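Local coordinates for SsfX3 (PDB 3SKV), which probably transfers a salicylyl group onto a tetracycline intermediate during antibiotic biosynthesis, using a GDSL/SGNH-type acyltransferase domain, at residues M336-Y348 with N360-E374. The protein carries 1 engineered substitution. Sequence-based numbering, arbitrary orientation.
Sequences MRVWGPERGMELY and NAVGHEIFAESSRRE
Val338 fits as a knob among Phe367, Ser370, Ser371 and Glu374 of helix 361-377, and this is the tight, buried part of the contact. Its CG1 lies over one face of the Phe367 ring, 4.1 Å from the ring centroid. CG2 turns to the Glu374 chain and meets CG at 3.8 Å. Trp339 CE3 comes within 3.5 Å of Phe367 CD2, and the two ring planes are inclined at 37°. Trp208 meets Phe367 from helix 208-216.

Val338 O, near the end of helix 335-338, takes two donors. Ser370 OG gives a bond of 2.9 Å in the carbonyl plane, on a lone pair; chi1 of -169° swings OG away from the Ser370 nitrogen and toward this carbonyl. Arg343 NH2 reaches the same oxygen from above that plane, while Ile366 CG2 rests on one face of the Arg343 guanidinium.

The solvent side is formed by the exposed Arg337 and Arg373, whose guanidinium groups hold the buried Glu374 carboxylate. Arg337 NE points nearly straight at Glu374 OE1 (2.9 Å), which it meets from above the carboxylate plane. Glu374 OE2 accepts from Arg373 NH1 on its anti lone pair. Losing the carboxylate to an alanine here would probably leave Arg337 and Arg373 without their shared partner and open a gap beside Val338 CG2. Leu347 CD2 makes a looser apolar rim, 3.8 Å from Val362 CG1.

At the other end, Asn360 N-caps helix 361-377: OD1 accepts from Gly363 N, and ND2 donates to Glu346 O at 2.8 Å, tying the helix start to the 3-10 segment 345-347. The chemistry implies a packed centre whose buried carbonyl is satisfied by two donors, with a charged network and an N-cap toward the ends.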
loop_
_atom_site.group_PDB
_atom_site.type_symbol
_atom_site.label_atom_id
_atom_site.label_comp_id
_atom_site.label_asym_id
_atom_site.label_seq_id
_atom_site.Cartn_x
_atom_site.Cartn_y
_atom_site.Cartn_z
ATOM N N MET A 336 14.302 -12.237 5.825
ATOM C CA MET A 336 15.018 -12.404 7.094
ATOM C C MET A 336 16.053 -11.284 7.233
ATOM O O MET A 336 16.416 -10.942 8.353
ATOM C CB MET A 336 15.719 -13.772 7.176
ATOM C CG MET A 336 14.784 -14.942 6.951
ATOM S SD MET A 336 13.590 -15.197 8.284
ATOM C CE MET A 336 14.526 -16.300 9.307
ATOM N N ARG A 337 16.517 -10.699 6.106
ATOM C CA ARG A 337 17.439 -9.541 6.161
ATOM C C ARG A 337 16.621 -8.263 6.374
ATOM O O ARG A 337 17.034 -7.391 7.141
ATOM C CB ARG A 337 18.352 -9.442 4.930
ATOM C CG ARG A 337 19.326 -10.625 4.835
ATOM C CD ARG A 337 20.359 -10.458 3.732
ATOM N NE ARG A 337 20.999 -9.144 3.807
ATOM C CZ ARG A 337 22.031 -8.862 4.596
ATOM N NH1 ARG A 337 22.584 -9.811 5.340
ATOM N NH2 ARG A 337 22.528 -7.630 4.635
ATOM N N VAL A 338 15.411 -8.200 5.791
ATOM C CA VAL A 338 14.526 -7.056 5.998
ATOM C C VAL A 338 13.912 -7.055 7.415
ATOM O O VAL A 338 13.999 -6.053 8.124
ATOM C CB VAL A 338 13.532 -6.807 4.823
ATOM C CG1 VAL A 338 12.586 -5.644 5.104
ATOM C CG2 VAL A 338 14.298 -6.523 3.543
ATOM N N TRP A 339 13.357 -8.179 7.837
ATOM C CA TRP A 339 12.732 -8.303 9.139
ATOM C C TRP A 339 12.905 -9.736 9.640
ATOM O O TRP A 339 12.081 -10.601 9.352
ATOM C CB TRP A 339 11.243 -7.930 8.991
ATOM C CG TRP A 339 10.501 -7.875 10.288
ATOM C CD1 TRP A 339 9.848 -8.899 10.901
ATOM C CD2 TRP A 339 10.358 -6.732 11.146
ATOM N NE1 TRP A 339 9.293 -8.467 12.086
ATOM C CE2 TRP A 339 9.569 -7.134 12.249
ATOM C CE3 TRP A 339 10.820 -5.402 11.087
ATOM C CZ2 TRP A 339 9.216 -6.256 13.278
ATOM C CZ3 TRP A 339 10.450 -4.530 12.092
ATOM C CH2 TRP A 339 9.664 -4.960 13.179
ATOM N N GLY A 340 13.986 -9.990 10.353
ATOM C CA GLY A 340 14.294 -11.330 10.839
ATOM C C GLY A 340 13.945 -11.634 12.283
ATOM O O GLY A 340 13.304 -10.811 12.962
ATOM N N PRO A 341 14.408 -12.825 12.770
ATOM C CA PRO A 341 14.116 -13.246 14.154
ATOM C C PRO A 341 14.767 -12.405 15.248
ATOM O O PRO A 341 14.306 -12.420 16.394
ATOM C CB PRO A 341 14.623 -14.699 14.205
ATOM C CG PRO A 341 14.846 -15.103 12.788
ATOM C CD PRO A 341 15.187 -13.863 12.055
ATOM N N GLU A 342 15.836 -11.681 14.900
ATOM C CA GLU A 342 16.575 -10.795 15.803
ATOM C C GLU A 342 15.780 -9.518 16.166
ATOM O O GLU A 342 16.194 -8.760 17.056
ATOM C CB GLU A 342 17.992 -10.484 15.250
ATOM C CG GLU A 342 18.064 -9.604 14.003
ATOM C CD GLU A 342 17.200 -10.020 12.827
ATOM O OE1 GLU A 342 17.329 -11.176 12.356
ATOM O OE2 GLU A 342 16.335 -9.208 12.428
ATOM N N ARG A 343 14.643 -9.293 15.483
ATOM C CA ARG A 343 13.749 -8.164 15.746
ATOM C C ARG A 343 12.992 -8.435 17.034
ATOM O O ARG A 343 12.157 -9.340 17.092
ATOM C CB ARG A 343 12.782 -7.949 14.556
ATOM C CG ARG A 343 12.989 -6.637 13.809
ATOM C CD ARG A 343 14.455 -6.329 13.546
ATOM N NE ARG A 343 14.702 -6.026 12.143
ATOM C CZ ARG A 343 15.545 -5.093 11.722
ATOM N NH1 ARG A 343 16.241 -4.373 12.597
ATOM N NH2 ARG A 343 15.704 -4.871 10.424
ATOM N N GLY A 344 13.313 -7.655 18.058
ATOM C CA GLY A 344 12.727 -7.793 19.388
ATOM C C GLY A 344 11.287 -7.363 19.549
ATOM O O GLY A 344 10.722 -6.696 18.685
ATOM N N MET A 345 10.713 -7.695 20.707
ATOM C CA MET A 345 9.343 -7.339 21.076
ATOM C C MET A 345 9.104 -5.830 21.115
ATOM O O MET A 345 7.973 -5.389 20.901
ATOM C CB MET A 345 8.958 -7.975 22.419
ATOM C CG MET A 345 7.475 -8.279 22.512
ATOM S SD MET A 345 6.969 -9.527 21.292
ATOM C CE MET A 345 6.785 -10.987 22.403
ATOM N N GLU A 346 10.174 -5.049 21.370
ATOM C CA GLU A 346 10.136 -3.581 21.398
ATOM C C GLU A 346 9.637 -2.970 20.062
ATOM O O GLU A 346 9.142 -1.845 20.057
ATOM C CB GLU A 346 11.501 -2.988 21.814
ATOM C CG GLU A 346 12.663 -3.273 20.863
ATOM C CD GLU A 346 14.001 -2.604 21.168
ATOM O OE1 GLU A 346 14.526 -2.754 22.300
ATOM O OE2 GLU A 346 14.548 -1.971 20.235
ATOM N N LEU A 347 9.745 -3.735 18.952
ATOM C CA LEU A 347 9.331 -3.324 17.621
ATOM C C LEU A 347 7.967 -3.891 17.207
ATOM O O LEU A 347 7.487 -3.582 16.116
ATOM C CB LEU A 347 10.404 -3.654 16.585
ATOM C CG LEU A 347 11.842 -3.133 16.886
ATOM C CD1 LEU A 347 12.840 -3.679 15.866
ATOM C CD2 LEU A 347 11.910 -1.587 16.953
ATOM N N TYR A 348 7.306 -4.649 18.096
ATOM C CA TYR A 348 5.978 -5.180 17.802
ATOM C C TYR A 348 4.884 -4.484 18.572
ATOM O O TYR A 348 5.067 -4.125 19.739
ATOM C CB TYR A 348 5.896 -6.689 18.035
ATOM C CG TYR A 348 6.521 -7.504 16.939
ATOM C CD1 TYR A 348 5.782 -7.885 15.818
ATOM C CD2 TYR A 348 7.843 -7.925 17.024
ATOM C CE1 TYR A 348 6.330 -8.713 14.839
ATOM C CE2 TYR A 348 8.411 -8.734 16.037
ATOM C CZ TYR A 348 7.641 -9.155 14.964
ATOM O OH TYR A 348 8.210 -9.934 13.984
ATOM N N ASN A 360 5.116 -1.839 15.462
ATOM C CA ASN A 360 4.536 -0.662 16.091
ATOM C C ASN A 360 5.023 0.584 15.284
ATOM O O ASN A 360 5.645 0.412 14.225
ATOM C CB ASN A 360 4.888 -0.587 17.585
ATOM C CG ASN A 360 6.338 -0.749 17.900
ATOM O OD1 ASN A 360 7.244 -0.298 17.171
ATOM N ND2 ASN A 360 6.577 -1.348 19.041
ATOM N N ALA A 361 4.735 1.820 15.757
ATOM C CA ALA A 361 5.153 3.022 15.036
ATOM C C ALA A 361 6.697 3.034 14.760
ATOM O O ALA A 361 7.089 3.245 13.613
ATOM C CB ALA A 361 4.708 4.269 15.781
ATOM N N VAL A 362 7.562 2.708 15.774
ATOM C CA VAL A 362 9.017 2.643 15.599
ATOM C C VAL A 362 9.366 1.482 14.639
ATOM O O VAL A 362 10.176 1.677 13.720
ATOM C CB VAL A 362 9.783 2.609 16.943
ATOM C CG1 VAL A 362 11.238 2.168 16.781
ATOM C CG2 VAL A 362 9.728 3.964 17.619
ATOM N N GLY A 363 8.690 0.331 14.818
ATOM C CA GLY A 363 8.841 -0.848 13.970
ATOM C C GLY A 363 8.645 -0.569 12.484
ATOM O O GLY A 363 9.415 -1.080 11.650
ATOM N N HIS A 364 7.625 0.271 12.143
ATOM C CA HIS A 364 7.337 0.707 10.767
ATOM C C HIS A 364 8.507 1.562 10.214
ATOM O O HIS A 364 8.860 1.421 9.045
ATOM C CB HIS A 364 5.999 1.461 10.672
ATOM C CG HIS A 364 4.812 0.559 10.542
ATOM N ND1 HIS A 364 4.374 0.106 9.298
ATOM C CD2 HIS A 364 4.005 0.048 11.502
ATOM C CE1 HIS A 364 3.339 -0.671 9.546
ATOM N NE2 HIS A 364 3.073 -0.727 10.859
ATOM N N GLU A 365 9.169 2.367 11.080
ATOM C CA GLU A 365 10.324 3.185 10.667
ATOM C C GLU A 365 11.533 2.315 10.394
ATOM O O GLU A 365 12.205 2.539 9.398
ATOM C CB GLU A 365 10.667 4.265 11.685
ATOM C CG GLU A 365 9.712 5.431 11.654
ATOM C CD GLU A 365 9.948 6.427 12.766
ATOM O OE1 GLU A 365 10.832 7.298 12.599
ATOM O OE2 GLU A 365 9.251 6.345 13.804
ATOM N N ILE A 366 11.795 1.321 11.261
ATOM C CA ILE A 366 12.899 0.367 11.135
ATOM C C ILE A 366 12.742 -0.473 9.857
ATOM O O ILE A 366 13.702 -0.602 9.090
ATOM C CB ILE A 366 13.037 -0.501 12.427
ATOM C CG1 ILE A 366 13.267 0.348 13.707
ATOM C CG2 ILE A 366 14.077 -1.626 12.276
ATOM C CD1 ILE A 366 14.406 1.269 13.698
ATOM N N PHE A 367 11.528 -1.033 9.640
ATOM C CA PHE A 367 11.179 -1.836 8.464
ATOM C C PHE A 367 11.493 -1.053 7.167
ATOM O O PHE A 367 12.121 -1.600 6.246
ATOM C CB PHE A 367 9.684 -2.242 8.505
ATOM C CG PHE A 367 9.324 -3.388 7.581
ATOM C CD1 PHE A 367 9.203 -3.191 6.212
ATOM C CD2 PHE A 367 9.139 -4.674 8.075
ATOM C CE1 PHE A 367 8.913 -4.265 5.352
ATOM C CE2 PHE A 367 8.813 -5.738 7.219
ATOM C CZ PHE A 367 8.712 -5.532 5.865
ATOM N N ALA A 368 11.103 0.236 7.134
ATOM C CA ALA A 368 11.280 1.149 6.014
ATOM C C ALA A 368 12.750 1.379 5.669
ATOM O O ALA A 368 13.115 1.272 4.493
ATOM C CB ALA A 368 10.582 2.480 6.295
ATOM N N GLU A 369 13.588 1.698 6.680
ATOM C CA GLU A 369 15.018 1.978 6.539
ATOM C C GLU A 369 15.715 0.679 6.135
ATOM O O GLU A 369 16.568 0.689 5.241
ATOM C CB GLU A 369 15.575 2.512 7.868
ATOM C CG GLU A 369 16.169 3.918 7.884
ATOM C CD GLU A 369 15.307 5.115 7.505
ATOM O OE1 GLU A 369 14.996 5.228 6.298
ATOM O OE2 GLU A 369 15.182 6.051 8.331
ATOM N N SER A 370 15.291 -0.443 6.736
ATOM C CA SER A 370 15.825 -1.766 6.446
ATOM C C SER A 370 15.563 -2.197 4.993
ATOM O O SER A 370 16.461 -2.741 4.341
ATOM C CB SER A 370 15.277 -2.786 7.442
ATOM O OG SER A 370 15.980 -4.014 7.337
ATOM N N SER A 371 14.341 -1.943 4.493
ATOM C CA SER A 371 13.941 -2.242 3.113
ATOM C C SER A 371 14.774 -1.411 2.148
ATOM O O SER A 371 15.262 -1.955 1.161
ATOM C CB SER A 371 12.459 -1.935 2.895
ATOM O OG SER A 371 11.639 -2.727 3.737
ATOM N N ARG A 372 14.957 -0.106 2.448
ATOM C CA ARG A 372 15.742 0.820 1.623
ATOM C C ARG A 372 17.204 0.402 1.564
ATOM O O ARG A 372 17.787 0.396 0.479
ATOM C CB ARG A 372 15.610 2.267 2.131
ATOM C CG ARG A 372 14.263 2.886 1.817
ATOM C CD ARG A 372 14.160 4.285 2.401
ATOM N NE ARG A 372 15.144 5.185 1.810
ATOM C CZ ARG A 372 15.917 5.997 2.513
ATOM N NH1 ARG A 372 15.797 6.058 3.834
ATOM N NH2 ARG A 372 16.808 6.768 1.901
ATOM N N ARG A 373 17.769 0.021 2.714
ATOM C CA ARG A 373 19.140 -0.453 2.834
ATOM C C ARG A 373 19.328 -1.732 1.974
ATOM O O ARG A 373 20.266 -1.814 1.177
ATOM C CB ARG A 373 19.470 -0.735 4.321
ATOM C CG ARG A 373 20.884 -1.313 4.536
ATOM C CD ARG A 373 21.194 -1.970 5.893
ATOM N NE ARG A 373 20.179 -1.748 6.923
ATOM C CZ ARG A 373 19.226 -2.604 7.260
ATOM N NH1 ARG A 373 19.109 -3.766 6.624
ATOM N NH2 ARG A 373 18.370 -2.301 8.228
ATOM N N GLU A 374 18.410 -2.698 2.113
ATOM C CA GLU A 374 18.484 -3.941 1.342
ATOM C C GLU A 374 18.285 -3.727 -0.172
ATOM O O GLU A 374 19.043 -4.270 -0.970
ATOM C CB GLU A 374 17.564 -5.030 1.934
ATOM C CG GLU A 374 17.987 -5.525 3.309
ATOM C CD GLU A 374 19.418 -6.025 3.421
ATOM O OE1 GLU A 374 19.870 -6.771 2.518
ATOM O OE2 GLU A 374 20.081 -5.675 4.427
#